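Local coordinates for protein putative rRNA methyltransferase (Sorangium cellulosum, PDB 4RWZ) that methylates 16S rRNA of the 30S ribosomal subunit, probably at an adenine N1, and so confers resistance to aminoglycosides, at residues W12-L17 / A95-T100; R62-R67 / A80-A85; P169-R172 / E177-T180. All coordinates share one frame; numbering follows the deposited sequence.

All three contacts reach the same seven-stranded mixed sheet, whose strand order 3-2-1-4-5-7-6, with strand 207-213 antiparallel to its neighbours, is the signature of class I AdoMet-dependent methyltransferases. Contact 1 and contact 2 are neighbours, with centres 15 Å apart; they meet where Trp12 CH2 and Leu81 CD1 pack at 3.5 Å. Along the chain, contact 2 lies wholly between the two halves of contact 1. Contact 3 comes later, 31 Å from contact 2 between centres and across the chain's centre from it. Contacts 2 and 3 thus pack helices on the outermost strands, 80-84 and 176-183, while contact 1 joins helix 14-21 to the loop that leads into strand 98-104.

Contact 1. Residues W12-L17 / A95-T100; sequences WTRADL and AGLAHT
The guanidinium of Arg14 meets the 95-100 segment in two ways: Leu97 CD2 lies over one of its faces, 3.6 Å from Arg14 NH2, and the carbonyl oxygen of Ala95 sits at its edge, within its plane. Arg14 NH1 donates to Ala95 O over 3.2 Å. The bond is nearly straight at hydrogen (167°) and arrives in the carbonyl plane on a lone pair, so both groups use their preferred directions. NH1 also donates to Glu93 O, and NE forms a salt bridge with Glu18 further along the same helix. A bend in the arginine chain at CB-CG (chi2 83°) turns it out from the helix toward the loop, and the arginine and Leu97 chains run past one another with opposite headings.

The rest of the contact is apolar. Leu17 and Leu97 reach toward each other tip to tip, with Leu17 CD2 3.6 Å from Leu97 CD1. Leu81 of strand 80-84 packs on Leu17, and Leu21, one turn further along the helix, packs on Leu97.

Thr13, at the N-cap position, and Asp16 form a capping box at the start of helix 14-21. Asp16 N donates to Thr13 OG1 over 3.2 Å, and Thr13 N returns a 2.9 Å bond to Asp16 OD2, approaching from above the carboxylate plane. These two reciprocal bonds cap the N-terminal end of the helix.

The contact thus ties the first turn of helix 14-21 to the loop leading into strand 98-104, a junction in the Rossmann-like methyltransferase domain. Two backbone carbonyls and one carboxylate together engage the arginine; they probably hold the rotation of its guanidinium and stabilise its positive charge, while Leu97 both covers a face of that group and meets Leu17.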
ATOM      1  N   TRP A  12     -17.374   0.802  -7.598  1.00 35.96           N
ATOM      2  CA  TRP A  12     -17.234  -0.576  -8.092  1.00 32.44           C
ATOM      3  C   TRP A  12     -17.694  -1.516  -7.007  1.00 38.10           C
ATOM      4  O   TRP A  12     -17.647  -1.143  -5.838  1.00 40.74           O
ATOM      5  CB  TRP A  12     -15.773  -0.948  -8.390  1.00 31.37           C
ATOM      6  CG  TRP A  12     -15.239  -0.438  -9.686  1.00 38.66           C
ATOM      7  CD1 TRP A  12     -15.660   0.656 -10.381  1.00 39.56           C
ATOM      8  CD2 TRP A  12     -14.177  -1.019 -10.440  1.00 37.04           C
ATOM      9  NE1 TRP A  12     -14.906   0.794 -11.530  1.00 39.93           N
ATOM     10  CE2 TRP A  12     -13.994  -0.227 -11.590  1.00 37.76           C
ATOM     11  CE3 TRP A  12     -13.365  -2.141 -10.256  1.00 35.40           C
ATOM     12  CZ2 TRP A  12     -13.027  -0.514 -12.547  1.00 38.75           C
ATOM     13  CZ3 TRP A  12     -12.392  -2.418 -11.201  1.00 36.28           C
ATOM     14  CH2 TRP A  12     -12.232  -1.607 -12.334  1.00 36.30           C
ATOM     15  N   THR A  13     -18.131  -2.722  -7.396  1.00 39.76           N
ATOM     16  CA  THR A  13     -18.445  -3.797  -6.451  1.00 41.06           C
ATOM     17  C   THR A  13     -17.300  -4.790  -6.481  1.00 40.08           C
ATOM     18  O   THR A  13     -16.415  -4.684  -7.328  1.00 37.05           O
ATOM     19  CB  THR A  13     -19.736  -4.561  -6.835  1.00 43.26           C
ATOM     20  OG1 THR A  13     -19.568  -5.162  -8.128  1.00 46.08           O
ATOM     21  CG2 THR A  13     -20.926  -3.629  -6.884  1.00 42.08           C
ATOM     22  N   ARG A  14     -17.314  -5.762  -5.570  1.00 39.27           N
ATOM     23  CA  ARG A  14     -16.272  -6.780  -5.535  1.00 39.93           C
ATOM     24  C   ARG A  14     -16.331  -7.601  -6.832  1.00 44.31           C
ATOM     25  O   ARG A  14     -15.287  -7.971  -7.388  1.00 41.91           O
ATOM     26  CB  ARG A  14     -16.404  -7.648  -4.259  1.00 43.93           C
ATOM     27  CG  ARG A  14     -15.569  -8.948  -4.195  1.00 46.36           C
ATOM     28  CD  ARG A  14     -14.108  -8.734  -3.738  1.00 45.45           C
ATOM     29  NE  ARG A  14     -13.412 -10.022  -3.653  1.00 50.03           N
ATOM     30  CZ  ARG A  14     -12.366 -10.286  -2.865  1.00 49.33           C
ATOM     31  NH1 ARG A  14     -11.847  -9.336  -2.077  1.00 44.61           N
ATOM     32  NH2 ARG A  14     -11.830 -11.508  -2.872  1.00 41.71           N
ATOM     33  N   ALA A  15     -17.545  -7.809  -7.355  1.00 47.71           N
ATOM     34  CA  ALA A  15     -17.727  -8.560  -8.601  1.00 51.06           C
ATOM     35  C   ALA A  15     -17.134  -7.819  -9.801  1.00 48.19           C
ATOM     36  O   ALA A  15     -16.573  -8.448 -10.688  1.00 49.52           O
ATOM     37  CB  ALA A  15     -19.222  -8.891  -8.845  1.00 49.49           C
ATOM     38  N   ASP A  16     -17.255  -6.488  -9.810  1.00 48.50           N
ATOM     39  CA  ASP A  16     -16.610  -5.643 -10.814  1.00 45.62           C
ATOM     40  C   ASP A  16     -15.102  -5.831 -10.765  1.00 43.54           C
ATOM     41  O   ASP A  16     -14.447  -6.022 -11.788  1.00 44.61           O
ATOM     42  CB  ASP A  16     -16.889  -4.170 -10.525  1.00 48.84           C
ATOM     43  CG  ASP A  16     -18.319  -3.782 -10.771  1.00 52.37           C
ATOM     44  OD1 ASP A  16     -18.997  -4.503 -11.532  1.00 56.12           O
ATOM     45  OD2 ASP A  16     -18.759  -2.764 -10.184  1.00 48.06           O
ATOM     46  N   LEU A  17     -14.560  -5.785  -9.554  1.00 43.11           N
ATOM     47  CA  LEU A  17     -13.130  -5.917  -9.355  1.00 37.94           C
ATOM     48  C   LEU A  17     -12.704  -7.316  -9.773  1.00 40.79           C
ATOM     49  O   LEU A  17     -11.744  -7.482 -10.542  1.00 35.03           O
ATOM     50  CB  LEU A  17     -12.748  -5.639  -7.886  1.00 37.15           C
ATOM     51  CG  LEU A  17     -11.257  -5.786  -7.543  1.00 36.37           C
ATOM     52  CD1 LEU A  17     -10.396  -4.883  -8.467  1.00 28.35           C
ATOM     53  CD2 LEU A  17     -10.977  -5.493  -6.076  1.00 33.05           C
ATOM     54  N   ALA A  95      -9.913  -6.755   0.452  1.00 23.80           N
ATOM     55  CA  ALA A  95      -9.460  -7.702   1.483  1.00 23.17           C
ATOM     56  C   ALA A  95      -8.882  -8.981   0.959  1.00 29.49           C
ATOM     57  O   ALA A  95      -9.463  -9.601   0.074  1.00 30.29           O
ATOM     58  CB  ALA A  95     -10.617  -8.011   2.485  1.00 27.18           C
ATOM     59  N   GLY A  96      -7.719  -9.373   1.509  1.00 24.59           N
ATOM     60  CA  GLY A  96      -7.096 -10.633   1.180  1.00 25.00           C
ATOM     61  C   GLY A  96      -6.580 -10.753  -0.241  1.00 30.32           C
ATOM     62  O   GLY A  96      -6.254 -11.850  -0.649  1.00 28.05           O
ATOM     63  N   LEU A  97      -6.456  -9.657  -0.990  1.00 29.38           N
ATOM     64  CA  LEU A  97      -6.044  -9.792  -2.387  1.00 26.27           C
ATOM     65  C   LEU A  97      -4.548  -9.723  -2.683  1.00 29.14           C
ATOM     66  O   LEU A  97      -4.103 -10.334  -3.668  1.00 28.02           O
ATOM     67  CB  LEU A  97      -6.700  -8.717  -3.272  1.00 29.99           C
ATOM     68  CG  LEU A  97      -8.206  -8.740  -3.486  1.00 32.12           C
ATOM     69  CD1 LEU A  97      -8.518  -7.609  -4.495  1.00 36.98           C
ATOM     70  CD2 LEU A  97      -8.690 -10.089  -3.987  1.00 34.22           C
ATOM     71  N   ALA A  98      -3.772  -8.954  -1.907  1.00 24.35           N
ATOM     72  CA  ALA A  98      -2.421  -8.575  -2.401  1.00 26.06           C
ATOM     73  C   ALA A  98      -1.406  -9.680  -2.222  1.00 24.09           C
ATOM     74  O   ALA A  98      -1.286 -10.228  -1.136  1.00 22.73           O
ATOM     75  CB  ALA A  98      -1.891  -7.266  -1.712  1.00 19.01           C
ATOM     76  N   HIS A  99      -0.672 -10.005  -3.290  1.00 22.32           N
ATOM     77  CA  HIS A  99       0.564 -10.791  -3.148  1.00 24.24           C
ATOM     78  C   HIS A  99       1.666  -9.890  -2.628  1.00 22.54           C
ATOM     79  O   HIS A  99       2.549 -10.349  -1.911  1.00 22.62           O
ATOM     80  CB  HIS A  99       1.028 -11.346  -4.503  1.00 25.20           C
ATOM     81  CG  HIS A  99       0.124 -12.385  -5.053  1.00 28.39           C
ATOM     82  ND1 HIS A  99      -1.034 -12.083  -5.737  1.00 27.71           N
ATOM     83  CD2 HIS A  99       0.202 -13.741  -5.014  1.00 30.31           C
ATOM     84  CE1 HIS A  99      -1.626 -13.207  -6.102  1.00 32.26           C
ATOM     85  NE2 HIS A  99      -0.903 -14.222  -5.665  1.00 29.15           N
ATOM     86  N   THR A 100       1.592  -8.597  -2.982  1.00 21.70           N
ATOM     87  CA  THR A 100       2.567  -7.589  -2.535  1.00 18.87           C
ATOM     88  C   THR A 100       1.852  -6.306  -2.158  1.00 18.50           C
ATOM     89  O   THR A 100       1.052  -5.795  -2.968  1.00 18.98           O
ATOM     90  CB  THR A 100       3.569  -7.256  -3.674  1.00 25.74           C
ATOM     91  OG1 THR A 100       4.102  -8.488  -4.203  1.00 25.13           O
ATOM     92  CG2 THR A 100       4.698  -6.358  -3.148  1.00 24.63           C
TER

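Contact 2. Residues R62-R67 / A80-A85; sequences REVSWR and ALFVVA
Helix 62-67 passes closest to strand 80-84 at Ser65 and Phe82, whose CA atoms are 6.1 Å apart. This is helix-on-strand packing within a beta-alpha-beta unit of the Rossmann-like sheet: strand 49-55 leads into the helix, which returns the chain to strand 80-84, parallel to and beside the first. Strand 80-84 is bonded to 49-55 through the backbones of Leu81 and Val83, while Phe82 turns its side chain toward the helix.

The Phe82 side chain carries the contact. Val64 crosses it at about a right angle and uses both methyls: CG1 stands over one face in a CH-pi contact, 3.7 Å from the ring centroid and only 14° off the normal, while CG2 touches the far corner at CZ, 3.5 Å away. The valine torsion divides the work, since CG2 is anti to the backbone N and CG1 falls between N and the carbonyl carbon. Val39 of helix 37-45 also packs on Phe82.

The hydroxyl of Ser65 is bound to Met61 O and Gly6 N, so the polar end of this serine is satisfied by the residue just before the helix and by the turn of the N-terminal hairpin. Its carbons are left to pack nearer the root of the ring, where Ser65 CA and CB each lie 3.7 Å from Phe82 CD2.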
ATOM      1  N   ARG A  62      -5.725  11.868 -10.471  1.00 18.87           N
ATOM      2  CA  ARG A  62      -6.543  12.233 -11.649  1.00 18.25           C
ATOM      3  C   ARG A  62      -5.775  11.924 -12.932  1.00 18.17           C
ATOM      4  O   ARG A  62      -6.287  11.284 -13.862  1.00 19.61           O
ATOM      5  CB  ARG A  62      -6.882  13.717 -11.626  1.00 19.87           C
ATOM      6  CG  ARG A  62      -7.586  14.160 -12.941  1.00 27.23           C
ATOM      7  CD  ARG A  62      -7.528  15.681 -13.156  1.00 32.72           C
ATOM      8  NE  ARG A  62      -6.151  16.159 -13.330  1.00 35.85           N
ATOM      9  CZ  ARG A  62      -5.402  15.947 -14.424  1.00 29.61           C
ATOM     10  NH1 ARG A  62      -5.857  15.239 -15.470  1.00 31.68           N
ATOM     11  NH2 ARG A  62      -4.172  16.437 -14.468  1.00 33.59           N
ATOM     12  N   GLU A  63      -4.549  12.415 -12.973  1.00 17.31           N
ATOM     13  CA  GLU A  63      -3.778  12.338 -14.213  1.00 18.47           C
ATOM     14  C   GLU A  63      -3.434  10.921 -14.626  1.00 16.60           C
ATOM     15  O   GLU A  63      -3.621  10.471 -15.806  1.00 16.79           O
ATOM     16  CB  GLU A  63      -2.504  13.177 -14.090  1.00 18.61           C
ATOM     17  CG  GLU A  63      -1.580  12.957 -15.300  1.00 23.99           C
ATOM     18  CD  GLU A  63      -0.236  13.728 -15.199  1.00 27.47           C
ATOM     19  OE1 GLU A  63      -0.095  14.647 -14.362  1.00 23.43           O
ATOM     20  OE2 GLU A  63       0.679  13.372 -15.957  1.00 33.69           O
ATOM     21  N   VAL A  64      -2.834  10.210 -13.683  1.00 16.00           N
ATOM     22  CA  VAL A  64      -2.440   8.838 -13.969  1.00 15.56           C
ATOM     23  C   VAL A  64      -3.626   7.939 -14.239  1.00 15.82           C
ATOM     24  O   VAL A  64      -3.517   7.039 -15.077  1.00 16.80           O
ATOM     25  CB  VAL A  64      -1.578   8.205 -12.804  1.00 15.03           C
ATOM     26  CG1 VAL A  64      -2.431   7.960 -11.569  1.00 19.36           C
ATOM     27  CG2 VAL A  64      -0.999   6.883 -13.266  1.00 18.22           C
ATOM     28  N   SER A  65      -4.752   8.156 -13.515  1.00 16.89           N
ATOM     29  CA  SER A  65      -5.900   7.251 -13.712  1.00 19.00           C
ATOM     30  C   SER A  65      -6.557   7.515 -15.106  1.00 18.68           C
ATOM     31  O   SER A  65      -7.011   6.586 -15.739  1.00 17.58           O
ATOM     32  CB  SER A  65      -6.947   7.366 -12.584  1.00 16.98           C
ATOM     33  OG  SER A  65      -7.541   8.648 -12.533  1.00 18.38           O
ATOM     34  N   TRP A  66      -6.542   8.754 -15.580  1.00 17.63           N
ATOM     35  CA  TRP A  66      -6.999   9.074 -16.921  1.00 18.37           C
ATOM     36  C   TRP A  66      -6.106   8.393 -17.946  1.00 20.06           C
ATOM     37  O   TRP A  66      -6.573   7.704 -18.857  1.00 21.26           O
ATOM     38  CB  TRP A  66      -6.971  10.582 -17.175  1.00 21.20           C
ATOM     39  CG  TRP A  66      -7.444  10.918 -18.568  1.00 21.36           C
ATOM     40  CD1 TRP A  66      -6.685  11.323 -19.656  1.00 24.85           C
ATOM     41  CD2 TRP A  66      -8.787  10.806 -19.027  1.00 21.36           C
ATOM     42  NE1 TRP A  66      -7.521  11.516 -20.744  1.00 26.15           N
ATOM     43  CE2 TRP A  66      -8.808  11.195 -20.381  1.00 25.82           C
ATOM     44  CE3 TRP A  66      -9.991  10.450 -18.405  1.00 24.60           C
ATOM     45  CZ2 TRP A  66     -10.011  11.230 -21.137  1.00 31.13           C
ATOM     46  CZ3 TRP A  66     -11.176  10.473 -19.143  1.00 31.03           C
ATOM     47  CH2 TRP A  66     -11.182  10.879 -20.487  1.00 29.10           C
ATOM     48  N   ARG A  67      -4.800   8.569 -17.760  1.00 17.35           N
ATOM     49  CA  ARG A  67      -3.846   8.029 -18.709  1.00 17.89           C
ATOM     50  C   ARG A  67      -3.992   6.516 -18.807  1.00 20.65           C
ATOM     51  O   ARG A  67      -4.047   5.911 -19.897  1.00 20.36           O
ATOM     52  CB  ARG A  67      -2.435   8.442 -18.276  1.00 18.17           C
ATOM     53  CG  ARG A  67      -1.342   7.703 -19.044  1.00 25.36           C
ATOM     54  CD  ARG A  67       0.031   8.124 -18.483  1.00 32.02           C
ATOM     55  NE  ARG A  67       0.126   9.560 -18.666  1.00 41.47           N
ATOM     56  CZ  ARG A  67       0.387  10.433 -17.690  1.00 38.20           C
ATOM     57  NH1 ARG A  67       0.682  10.026 -16.463  1.00 39.95           N
ATOM     58  NH2 ARG A  67       0.416  11.712 -17.987  1.00 35.21           N
ATOM     59  N   ALA A  80      -3.857  -1.602 -14.418  1.00 19.67           N
ATOM     60  CA  ALA A  80      -3.695  -0.624 -13.345  1.00 18.06           C
ATOM     61  C   ALA A  80      -5.057  -0.118 -12.917  1.00 18.00           C
ATOM     62  O   ALA A  80      -5.961   0.068 -13.738  1.00 20.75           O
ATOM     63  CB  ALA A  80      -2.835   0.554 -13.801  1.00 18.55           C
ATOM     64  N   LEU A  81      -5.182   0.134 -11.621  1.00 18.34           N
ATOM     65  CA  LEU A  81      -6.420   0.669 -11.061  1.00 18.21           C
ATOM     66  C   LEU A  81      -6.071   1.652  -9.952  1.00 17.56           C
ATOM     67  O   LEU A  81      -5.125   1.403  -9.186  1.00 17.52           O
ATOM     68  CB  LEU A  81      -7.264  -0.459 -10.435  1.00 22.51           C
ATOM     69  CG  LEU A  81      -8.678  -0.049  -9.968  1.00 22.28           C
ATOM     70  CD1 LEU A  81      -9.515   0.312 -11.200  1.00 23.39           C
ATOM     71  CD2 LEU A  81      -9.260  -1.246  -9.187  1.00 27.35           C
ATOM     72  N   PHE A  82      -6.855   2.736  -9.840  1.00 17.27           N
ATOM     73  CA  PHE A  82      -6.643   3.759  -8.782  1.00 19.58           C
ATOM     74  C   PHE A  82      -7.876   3.931  -7.917  1.00 17.72           C
ATOM     75  O   PHE A  82      -8.949   4.149  -8.449  1.00 19.64           O
ATOM     76  CB  PHE A  82      -6.212   5.078  -9.439  1.00 16.15           C
ATOM     77  CG  PHE A  82      -4.888   4.873 -10.136  1.00 15.58           C
ATOM     78  CD1 PHE A  82      -3.704   4.920  -9.409  1.00 19.30           C
ATOM     79  CD2 PHE A  82      -4.866   4.510 -11.462  1.00 16.80           C
ATOM     80  CE1 PHE A  82      -2.488   4.619 -10.029  1.00 17.18           C
ATOM     81  CE2 PHE A  82      -3.653   4.196 -12.099  1.00 15.87           C
ATOM     82  CZ  PHE A  82      -2.466   4.297 -11.373  1.00 19.11           C
ATOM     83  N   VAL A  83      -7.698   3.798  -6.607  1.00 17.02           N
ATOM     84  CA  VAL A  83      -8.781   3.672  -5.632  1.00 19.51           C
ATOM     85  C   VAL A  83      -8.660   4.764  -4.578  1.00 23.52           C
ATOM     86  O   VAL A  83      -7.570   5.050  -4.092  1.00 19.24           O
ATOM     87  CB  VAL A  83      -8.689   2.278  -4.954  1.00 17.90           C
ATOM     88  CG1 VAL A  83      -9.633   2.159  -3.724  1.00 19.37           C
ATOM     89  CG2 VAL A  83      -9.013   1.211  -6.037  1.00 21.39           C
ATOM     90  N   VAL A  84      -9.770   5.398  -4.243  1.00 20.58           N
ATOM     91  CA  VAL A  84      -9.721   6.455  -3.260  1.00 18.70           C
ATOM     92  C   VAL A  84     -10.103   5.911  -1.870  1.00 19.20           C
ATOM     93  O   VAL A  84     -11.271   5.520  -1.631  1.00 20.48           O
ATOM     94  CB  VAL A  84     -10.736   7.610  -3.628  1.00 19.89           C
ATOM     95  CG1 VAL A  84     -10.593   8.716  -2.648  1.00 22.51           C
ATOM     96  CG2 VAL A  84     -10.435   8.103  -5.056  1.00 22.49           C
ATOM     97  N   ALA A  85      -9.139   5.903  -0.954  1.00 22.58           N
ATOM     98  CA  ALA A  85      -9.386   5.409   0.416  1.00 23.01           C
ATOM     99  C   ALA A  85      -8.244   5.838   1.337  1.00 20.29           C
ATOM    100  O   ALA A  85      -7.117   6.064   0.906  1.00 19.83           O
ATOM    101  CB  ALA A  85      -9.530   3.884   0.437  1.00 24.39           C
TER

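Contact 3. Residues P169-R172 / E177-T180; sequences PAYR and EIRT
A salt bridge joins Arg172, in the last turn of helix 160-172, to Glu177 on strand 176-183, using both carboxylate oxygens. Arg172 NH2 approaches Glu177 OE2 at 2.7 Å, but the bond is weak, bent to 122° at hydrogen. Arg172 NE points more directly at OE1, near the guanidinium plane and at 158°, although its modelled length of 2.5 Å is very short and doubtful. The two side chains run side by side in the same direction, with their flat groups turned 37° apart; the glutamate gets there by bending at CB-CG, whereas the arginine is extended from CG to NE. Glu177 CG lies over the face of the Arg179 guanidinium, 3.7 Å above its plane, and Arg179 has its own salt bridge to Glu212.

Next to this pair, Ile178 packs on Tyr171. Its CD1 sits over one ring face in a CH-pi contact, 4.1 Å from the centroid and displaced toward the rim, and its CG1 touches Tyr171 CG at 3.8 Å. The phenol oxygen is hydrogen-bonded to Leu114 O, which anchors the far end of the ring, and Leu209 of strand 207-213 contacts both residues.

Helix 160-172 is thus joined to strand 176-183 at the edge of the class I methyltransferase sheet. The exposed arginine suggests that the ion pair adds modestly, though its short NE bond leaves this uncertain; the buried Tyr171-Ile178 packing does not depend on charge.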
ATOM      1  N   PRO A 169       7.522  -8.674  17.814  1.00 29.53           N
ATOM      2  CA  PRO A 169       6.340  -9.224  18.479  1.00 28.75           C
ATOM      3  C   PRO A 169       5.054  -8.522  18.058  1.00 26.80           C
ATOM      4  O   PRO A 169       4.024  -9.194  17.898  1.00 25.97           O
ATOM      5  CB  PRO A 169       6.612  -8.949  19.970  1.00 30.42           C
ATOM      6  CG  PRO A 169       8.095  -8.769  20.083  1.00 32.12           C
ATOM      7  CD  PRO A 169       8.485  -8.108  18.782  1.00 31.01           C
ATOM      8  N   ALA A 170       5.128  -7.209  17.851  1.00 26.19           N
ATOM      9  CA  ALA A 170       3.953  -6.421  17.494  1.00 25.23           C
ATOM     10  C   ALA A 170       3.502  -6.783  16.073  1.00 23.08           C
ATOM     11  O   ALA A 170       2.296  -6.875  15.774  1.00 21.87           O
ATOM     12  CB  ALA A 170       4.272  -4.965  17.576  1.00 24.49           C
ATOM     13  N   TYR A 171       4.447  -6.943  15.161  1.00 23.36           N
ATOM     14  CA  TYR A 171       4.057  -7.356  13.814  1.00 22.37           C
ATOM     15  C   TYR A 171       3.421  -8.760  13.867  1.00 22.44           C
ATOM     16  O   TYR A 171       2.386  -8.995  13.234  1.00 21.40           O
ATOM     17  CB  TYR A 171       5.267  -7.318  12.837  1.00 23.00           C
ATOM     18  CG  TYR A 171       5.451  -5.952  12.204  1.00 22.40           C
ATOM     19  CD1 TYR A 171       5.815  -4.849  12.970  1.00 22.74           C
ATOM     20  CD2 TYR A 171       5.250  -5.756  10.825  1.00 21.64           C
ATOM     21  CE1 TYR A 171       5.971  -3.577  12.401  1.00 22.27           C
ATOM     22  CE2 TYR A 171       5.419  -4.514  10.240  1.00 21.90           C
ATOM     23  CZ  TYR A 171       5.775  -3.422  11.040  1.00 22.91           C
ATOM     24  OH  TYR A 171       5.920  -2.172  10.460  1.00 23.93           O
ATOM     25  N   ARG A 172       4.017  -9.672  14.653  1.00 23.82           N
ATOM     26  CA  ARG A 172       3.436 -10.999  14.787  1.00 24.07           C
ATOM     27  C   ARG A 172       2.011 -10.884  15.365  1.00 23.54           C
ATOM     28  O   ARG A 172       1.117 -11.663  14.994  1.00 23.63           O
ATOM     29  CB  ARG A 172       4.285 -11.904  15.720  1.00 25.85           C
ATOM     30  CG  ARG A 172       5.354 -12.558  14.995  1.00 30.30           C
ATOM     31  CD  ARG A 172       6.001 -13.681  15.880  1.00 38.29           C
ATOM     32  NE  ARG A 172       7.103 -14.293  15.169  1.00 46.95           N
ATOM     33  CZ  ARG A 172       8.274 -14.572  15.734  1.00 57.83           C
ATOM     34  NH1 ARG A 172       8.473 -14.293  17.019  1.00 62.55           N
ATOM     35  NH2 ARG A 172       9.238 -15.144  15.016  1.00 57.78           N
ATOM     36  N   GLU A 177       5.158 -11.609   9.819  1.00 24.06           N
ATOM     37  CA  GLU A 177       6.486 -11.998  10.286  1.00 28.08           C
ATOM     38  C   GLU A 177       7.531 -11.138   9.591  1.00 26.08           C
ATOM     39  O   GLU A 177       7.690 -11.223   8.379  1.00 26.18           O
ATOM     40  CB  GLU A 177       6.717 -13.481   9.984  1.00 26.65           C
ATOM     41  CG  GLU A 177       8.037 -13.999  10.501  1.00 30.72           C
ATOM     42  CD  GLU A 177       8.104 -14.083  12.027  1.00 40.63           C
ATOM     43  OE1 GLU A 177       7.071 -14.368  12.682  1.00 41.75           O
ATOM     44  OE2 GLU A 177       9.218 -13.934  12.578  1.00 45.76           O
ATOM     45  N   ILE A 178       8.226 -10.284  10.339  1.00 26.53           N
ATOM     46  CA  ILE A 178       9.259  -9.431   9.717  1.00 27.18           C
ATOM     47  C   ILE A 178      10.362 -10.283   9.080  1.00 28.80           C
ATOM     48  O   ILE A 178      10.851 -11.226   9.687  1.00 31.57           O
ATOM     49  CB  ILE A 178       9.894  -8.458  10.746  1.00 28.77           C
ATOM     50  CG1 ILE A 178       8.822  -7.447  11.199  1.00 31.63           C
ATOM     51  CG2 ILE A 178      11.081  -7.727  10.136  1.00 29.76           C
ATOM     52  CD1 ILE A 178       9.318  -6.338  12.138  1.00 33.05           C
ATOM     53  N   ARG A 179      10.738  -9.929   7.868  1.00 29.01           N
ATOM     54  CA  ARG A 179      11.763 -10.676   7.126  1.00 30.67           C
ATOM     55  C   ARG A 179      13.033  -9.895   7.004  1.00 36.56           C
ATOM     56  O   ARG A 179      14.075 -10.315   7.458  1.00 46.82           O
ATOM     57  CB  ARG A 179      11.235 -11.062   5.750  1.00 33.11           C
ATOM     58  CG  ARG A 179      10.102 -12.073   5.864  1.00 37.21           C
ATOM     59  CD  ARG A 179      10.593 -13.359   6.573  1.00 44.32           C
ATOM     60  NE  ARG A 179       9.544 -14.379   6.669  1.00 47.72           N
ATOM     61  CZ  ARG A 179       9.633 -15.477   7.415  1.00 52.35           C
ATOM     62  NH1 ARG A 179      10.710 -15.694   8.156  1.00 50.84           N
ATOM     63  NH2 ARG A 179       8.630 -16.341   7.445  1.00 55.53           N
ATOM     64  N   THR A 180      12.960  -8.752   6.368  1.00 33.31           N
ATOM     65  CA  THR A 180      14.137  -7.962   6.090  1.00 38.53           C
ATOM     66  C   THR A 180      14.034  -6.623   6.799  1.00 38.29           C
ATOM     67  O   THR A 180      12.969  -6.010   6.806  1.00 32.28           O
ATOM     68  CB  THR A 180      14.208  -7.715   4.560  1.00 47.84           C
ATOM     69  OG1 THR A 180      14.469  -8.963   3.908  1.00 50.84           O
ATOM     70  CG2 THR A 180      15.262  -6.679   4.190  1.00 51.59           C
TER